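Microcompartments protein (Desulfitobacterium hafniense, PDB 3NWG) probably serves as a tandem BMC-domain shell protein, a building block of the polyhedral coat of a bacterial microcompartment. Local coordinates at residues Ser4-Val10 and Lys41-Cys47; Ile94-Ile100 and Phe137-Asp143. All coordinates share one frame; numbering follows the deposited sequence.

Interaction 1. Residues Ser4-Val10 and Lys41-Cys47; sequences SIGLVEV and KYIVLIC
Leu7 holds CG anti to its backbone N (chi1 162°), whereas Leu45 turns CG beside its own N (chi1 -74°); the two chains cross obliquely and Leu7 CD1 lies 3.6 Å from Leu45 CD2. Leu45 CD2 also reaches Ile5 CD1 at 4.1 Å, so one methyl bridges two neighbours on this face. Further along, Glu9 and Ile43 run side by side, and Glu9 CG packs on Ile43 CG2. The extended Glu9 chain carries its carboxylate to Lys41, whose NZ forms a salt bridge with OE2 (3.3 Å, the place of OE2 being uncertain). A water donates to Glu9 OE1 at 2.8 Å and weakly accepts from Lys41 NZ. A glutamine here would probably leave the Lys41 ammonium without its counter-charge. Six backbone bonds join the strands in the reciprocal pairs Gly6-Ile46, Val8-Val44 and Val10-Tyr42; Gly6 N reaches Ile46 O at 2.9 Å. Val8, Val10, Tyr42 and Val44 all face helix 13-26, Val8 and Val10 touching helix 50-64 as well. The antiparallel pairing, 162° between strand directions, forms the centre of the 2-3-1-4 sheet of a BMC domain.

Interaction 2. Residues Ile94-Ile100 and Phe137-Asp143; sequences IKALGII and FVTLTGD
Ile99 and Thr139 lie side by side, Ile99 CG1 3.7 Å from Thr139 CG2, in the central antiparallel pair of the second BMC-domain sheet. Their backbone polar groups turn outward to the flanking strands: Ile99 bonds with Val168, and Thr139 with Val124 and Glu125. Between the two strands, Gly98 and Leu140 exchange two bonds. Gly98 N gives a nearly straight one to Leu140 O (2.9 Å, 173° at the hydrogen), and Leu140 N returns one to Gly98 O, tilted 23° from the carbonyl plane. Ile100 and Val138 repeat the exchange with both donors in the carbonyl plane; Ile100 N reaches Val138 O at 2.8 Å. Toward Gly142 a single bond remains, from Ala96 N to Gly142 O (3.0 Å). Thr139 OG1 takes a weak bond from Glu125 N. At the N-cap of helix 144-160, Asp143 caps a backbone N beyond the segment and bonds through OD1 to Ser146 OG. Ile99 and Phe137 also pack against Ile17 and Ile13 of a neighbouring subunit. Ile100 instead faces helix 144-160, and its CB lies 3.8 Å from Val138 CG1.

How the interactions relate
Interactions 1 and 2 occupy equivalent places in two successive BMC domains: each joins the two inner strands of a 2-3-1-4 antiparallel sheet, and the Gly6-Ile46 pair of one corresponds to Gly98-Leu140 of the other. Their centres stand 25 Å apart on opposite sides of the chain's centre, and their nearest atoms are about 11 Å apart, so they do not touch. Ile43 of interaction 1 nevertheless packs on Ile128, in the loop leading to the strand of Phe137. Their surroundings differ: interaction 2 meets a neighbouring subunit, interaction 1 none. Glycerol, probably from crystallisation, hydrogen-bonds to Tyr42 OH in interaction 1, and one lies about 4 Å from the Phe137 side chain in interaction 2.

Interaction 1. Residues Ser4-Val10 and Lys41-Cys47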
loop_
_atom_site.group_PDB
_atom_site.type_symbol
_atom_site.label_atom_id
_atom_site.label_comp_id
_atom_site.label_asym_id
_atom_site.label_seq_id
_atom_site.Cartn_x
_atom_site.Cartn_y
_atom_site.Cartn_z
ATOM N N SER A 4 -2.759 -4.392 32.432
ATOM C CA SER A 4 -1.471 -5.049 32.254
ATOM C C SER A 4 -1.242 -5.396 30.781
ATOM O O SER A 4 -2.178 -5.390 29.979
ATOM C CB SER A 4 -1.409 -6.316 33.099
ATOM O OG SER A 4 -1.749 -6.021 34.438
ATOM N N ILE A 5 0.005 -5.688 30.430
ATOM C CA ILE A 5 0.343 -6.180 29.091
ATOM C C ILE A 5 1.065 -7.533 29.205
ATOM O O ILE A 5 1.920 -7.719 30.091
ATOM C CB ILE A 5 1.183 -5.148 28.282
ATOM C CG1 ILE A 5 1.491 -5.670 26.875
ATOM C CG2 ILE A 5 2.463 -4.817 29.011
ATOM C CD1 ILE A 5 2.021 -4.627 25.933
ATOM N N GLY A 6 0.693 -8.467 28.326
ATOM C CA GLY A 6 1.288 -9.796 28.287
ATOM C C GLY A 6 1.838 -10.119 26.914
ATOM O O GLY A 6 1.254 -9.737 25.895
ATOM N N LEU A 7 2.965 -10.826 26.895
ATOM C CA LEU A 7 3.640 -11.183 25.661
ATOM C C LEU A 7 4.018 -12.643 25.643
ATOM O O LEU A 7 4.629 -13.151 26.581
ATOM C CB LEU A 7 4.934 -10.367 25.500
ATOM C CG LEU A 7 5.940 -10.933 24.497
ATOM C CD1 LEU A 7 5.628 -10.438 23.090
ATOM C CD2 LEU A 7 7.359 -10.612 24.881
ATOM N N VAL A 8 3.682 -13.316 24.555
ATOM C CA VAL A 8 4.204 -14.641 24.327
ATOM C C VAL A 8 4.953 -14.627 22.998
ATOM O O VAL A 8 4.434 -14.138 21.985
ATOM C CB VAL A 8 3.093 -15.730 24.404
ATOM C CG1 VAL A 8 3.617 -17.083 23.976
ATOM C CG2 VAL A 8 2.561 -15.855 25.818
ATOM N N GLU A 9 6.197 -15.114 23.030
ATOM C CA GLU A 9 6.977 -15.345 21.816
ATOM C C GLU A 9 7.125 -16.842 21.522
ATOM O O GLU A 9 7.514 -17.619 22.393
ATOM C CB GLU A 9 8.344 -14.680 21.913
ATOM C CG GLU A 9 8.347 -13.187 21.562
ATOM C CD GLU A 9 9.700 -12.521 21.819
ATOM O OE1 GLU A 9 9.730 -11.432 22.440
ATOM O OE2 GLU A 9 10.735 -13.101 21.421
ATOM N N VAL A 10 6.807 -17.226 20.286
ATOM C CA VAL A 10 6.714 -18.625 19.881
ATOM C C VAL A 10 7.586 -18.877 18.659
ATOM O O VAL A 10 7.709 -18.024 17.787
ATOM C CB VAL A 10 5.252 -19.026 19.521
ATOM C CG1 VAL A 10 5.152 -20.497 19.211
ATOM C CG2 VAL A 10 4.288 -18.686 20.654
ATOM N N LYS A 41 10.204 -16.396 14.575
ATOM C CA LYS A 41 9.324 -16.026 15.684
ATOM C C LYS A 41 7.934 -15.568 15.295
ATOM O O LYS A 41 7.734 -14.958 14.249
ATOM C CB LYS A 41 9.966 -14.911 16.511
ATOM C CG LYS A 41 10.982 -15.370 17.534
ATOM C CD LYS A 41 12.072 -14.301 17.794
ATOM C CE LYS A 41 11.597 -13.138 18.671
ATOM N NZ LYS A 41 12.677 -12.125 18.884
ATOM N N TYR A 42 6.987 -15.871 16.170
ATOM C CA TYR A 42 5.673 -15.283 16.145
ATOM C C TYR A 42 5.466 -14.685 17.523
ATOM O O TYR A 42 5.816 -15.296 18.540
ATOM C CB TYR A 42 4.630 -16.349 15.886
ATOM C CG TYR A 42 3.286 -15.795 15.477
ATOM C CD1 TYR A 42 3.021 -15.492 14.146
ATOM C CD2 TYR A 42 2.273 -15.583 16.417
ATOM C CE1 TYR A 42 1.798 -14.993 13.759
ATOM C CE2 TYR A 42 1.043 -15.087 16.037
ATOM C CZ TYR A 42 0.814 -14.792 14.700
ATOM O OH TYR A 42 -0.403 -14.296 14.292
ATOM N N ILE A 43 4.920 -13.480 17.564
ATOM C CA ILE A 43 4.722 -12.817 18.834
ATOM C C ILE A 43 3.257 -12.493 19.045
ATOM O O ILE A 43 2.530 -12.181 18.094
ATOM C CB ILE A 43 5.617 -11.538 19.000
ATOM C CG1 ILE A 43 5.080 -10.342 18.200
ATOM C CG2 ILE A 43 7.074 -11.819 18.665
ATOM C CD1 ILE A 43 4.512 -9.240 19.090
ATOM N N VAL A 44 2.826 -12.594 20.298
ATOM C CA VAL A 44 1.483 -12.183 20.664
ATOM C C VAL A 44 1.570 -11.224 21.822
ATOM O O VAL A 44 2.242 -11.486 22.824
ATOM C CB VAL A 44 0.553 -13.386 21.008
ATOM C CG1 VAL A 44 -0.860 -12.924 21.288
ATOM C CG2 VAL A 44 0.553 -14.406 19.871
ATOM N N LEU A 45 0.903 -10.095 21.644
ATOM C CA LEU A 45 0.781 -9.078 22.676
ATOM C C LEU A 45 -0.689 -8.834 22.940
ATOM O O LEU A 45 -1.486 -8.649 22.014
ATOM C CB LEU A 45 1.429 -7.764 22.245
ATOM C CG LEU A 45 2.947 -7.662 22.212
ATOM C CD1 LEU A 45 3.347 -6.421 21.445
ATOM C CD2 LEU A 45 3.516 -7.605 23.621
ATOM N N ILE A 46 -1.031 -8.807 24.218
ATOM C CA ILE A 46 -2.403 -8.617 24.661
ATOM C C ILE A 46 -2.431 -7.695 25.874
ATOM O O ILE A 46 -1.409 -7.486 26.542
ATOM C CB ILE A 46 -3.033 -9.957 25.039
ATOM C CG1 ILE A 46 -2.031 -10.757 25.878
ATOM C CG2 ILE A 46 -3.383 -10.740 23.778
ATOM C CD1 ILE A 46 -2.618 -11.510 27.016
ATOM N N CYS A 47 -3.599 -7.142 26.154
ATOM C CA CYS A 47 -3.751 -6.295 27.314
ATOM C C CYS A 47 -5.135 -6.497 27.925
ATOM O O CYS A 47 -6.103 -6.770 27.224
ATOM C CB CYS A 47 -3.525 -4.825 26.935
ATOM S SG CYS A 47 -4.935 -4.061 26.094
HETATM O O HOH W 1 12.301 -10.501 21.897
#

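Interaction 2. Residues Ile94-Ile100 and Phe137-Asp143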
loop_
_atom_site.group_PDB
_atom_site.type_symbol
_atom_site.label_atom_id
_atom_site.label_comp_id
_atom_site.label_asym_id
_atom_site.label_seq_id
_atom_site.Cartn_x
_atom_site.Cartn_y
_atom_site.Cartn_z
ATOM N N ILE A 94 6.416 17.213 17.652
ATOM C CA ILE A 94 7.647 16.695 18.219
ATOM C C ILE A 94 8.626 17.828 18.550
ATOM O O ILE A 94 8.917 18.681 17.719
ATOM C CB ILE A 94 8.271 15.520 17.374
ATOM C CG1 ILE A 94 9.489 15.947 16.579
ATOM C CG2 ILE A 94 7.223 14.770 16.556
ATOM C CD1 ILE A 94 10.756 15.527 17.263
ATOM N N LYS A 95 9.087 17.857 19.791
ATOM C CA LYS A 95 9.983 18.908 20.241
ATOM C C LYS A 95 11.353 18.282 20.287
ATOM O O LYS A 95 11.932 18.054 19.245
ATOM C CB LYS A 95 9.556 19.447 21.603
ATOM C CG LYS A 95 8.097 19.794 21.669
ATOM C CD LYS A 95 7.797 20.651 22.874
ATOM C CE LYS A 95 6.296 20.862 23.010
ATOM N NZ LYS A 95 5.982 21.976 23.950
ATOM N N ALA A 96 11.863 17.978 21.476
ATOM C CA ALA A 96 13.059 17.163 21.595
ATOM C C ALA A 96 12.686 15.693 21.342
ATOM O O ALA A 96 11.601 15.262 21.709
ATOM C CB ALA A 96 13.684 17.337 22.960
ATOM N N LEU A 97 13.583 14.933 20.717
ATOM C CA LEU A 97 13.279 13.573 20.302
ATOM C C LEU A 97 14.180 12.533 20.961
ATOM O O LEU A 97 15.395 12.531 20.774
ATOM C CB LEU A 97 13.367 13.459 18.783
ATOM C CG LEU A 97 13.034 12.112 18.136
ATOM C CD1 LEU A 97 11.529 11.849 18.115
ATOM C CD2 LEU A 97 13.576 12.073 16.728
ATOM N N GLY A 98 13.559 11.648 21.731
ATOM C CA GLY A 98 14.254 10.546 22.366
ATOM C C GLY A 98 13.923 9.220 21.706
ATOM O O GLY A 98 12.803 9.001 21.256
ATOM N N ILE A 99 14.919 8.344 21.626
ATOM C CA ILE A 99 14.749 7.016 21.046
ATOM C C ILE A 99 15.476 6.001 21.916
ATOM O O ILE A 99 16.661 6.189 22.229
ATOM C CB ILE A 99 15.325 6.916 19.608
ATOM C CG1 ILE A 99 14.843 8.081 18.726
ATOM C CG2 ILE A 99 14.971 5.568 18.996
ATOM C CD1 ILE A 99 15.612 8.240 17.368
ATOM N N ILE A 100 14.771 4.940 22.313
ATOM C CA ILE A 100 15.397 3.808 22.996
ATOM C C ILE A 100 15.258 2.556 22.148
ATOM O O ILE A 100 14.181 2.277 21.621
ATOM C CB ILE A 100 14.794 3.551 24.391
ATOM C CG1 ILE A 100 14.855 4.823 25.236
ATOM C CG2 ILE A 100 15.523 2.389 25.088
ATOM C CD1 ILE A 100 14.036 4.772 26.498
ATOM N N PHE A 137 12.159 -0.570 19.166
ATOM C CA PHE A 137 12.441 0.769 19.642
ATOM C C PHE A 137 11.228 1.631 19.969
ATOM O O PHE A 137 10.136 1.414 19.447
ATOM C CB PHE A 137 13.421 1.498 18.716
ATOM C CG PHE A 137 12.850 1.881 17.392
ATOM C CD1 PHE A 137 13.068 1.075 16.272
ATOM C CD2 PHE A 137 12.123 3.073 17.248
ATOM C CE1 PHE A 137 12.552 1.442 15.024
ATOM C CE2 PHE A 137 11.599 3.450 16.010
ATOM C CZ PHE A 137 11.817 2.637 14.890
ATOM N N VAL A 138 11.446 2.593 20.868
ATOM C CA VAL A 138 10.450 3.588 21.236
ATOM C C VAL A 138 11.000 4.992 20.983
ATOM O O VAL A 138 12.176 5.259 21.231
ATOM C CB VAL A 138 9.946 3.410 22.706
ATOM C CG1 VAL A 138 11.070 3.548 23.708
ATOM C CG2 VAL A 138 8.815 4.384 23.034
ATOM N N THR A 139 10.149 5.864 20.437
ATOM C CA THR A 139 10.466 7.284 20.313
ATOM C C THR A 139 9.485 8.086 21.163
ATOM O O THR A 139 8.320 7.693 21.322
ATOM C CB THR A 139 10.389 7.799 18.862
ATOM O OG1 THR A 139 9.055 7.623 18.368
ATOM C CG2 THR A 139 11.386 7.080 17.949
ATOM N N LEU A 140 9.969 9.197 21.714
ATOM C CA LEU A 140 9.155 10.094 22.514
ATOM C C LEU A 140 9.596 11.557 22.366
ATOM O O LEU A 140 10.712 11.825 21.944
ATOM C CB LEU A 140 9.122 9.646 23.981
ATOM C CG LEU A 140 10.302 9.227 24.889
ATOM C CD1 LEU A 140 11.338 8.323 24.246
ATOM C CD2 LEU A 140 10.968 10.417 25.525
ATOM N N THR A 141 8.701 12.493 22.678
ATOM C CA THR A 141 9.053 13.906 22.711
ATOM C C THR A 141 8.603 14.594 23.976
ATOM O O THR A 141 7.832 14.050 24.757
ATOM C CB THR A 141 8.455 14.706 21.543
ATOM O OG1 THR A 141 7.077 14.352 21.379
ATOM C CG2 THR A 141 9.188 14.404 20.299
ATOM N N GLY A 142 9.102 15.817 24.130
ATOM C CA GLY A 142 8.830 16.716 25.249
ATOM C C GLY A 142 9.886 17.811 25.166
ATOM O O GLY A 142 10.620 17.899 24.176
ATOM N N ASP A 143 9.976 18.655 26.188
ATOM C CA ASP A 143 11.087 19.598 26.251
ATOM C C ASP A 143 12.370 18.790 26.499
ATOM O O ASP A 143 12.312 17.607 26.827
ATOM C CB ASP A 143 10.842 20.654 27.331
ATOM C CG ASP A 143 10.942 20.087 28.736
ATOM O OD1 ASP A 143 9.886 20.007 29.405
ATOM O OD2 ASP A 143 12.070 19.706 29.159
#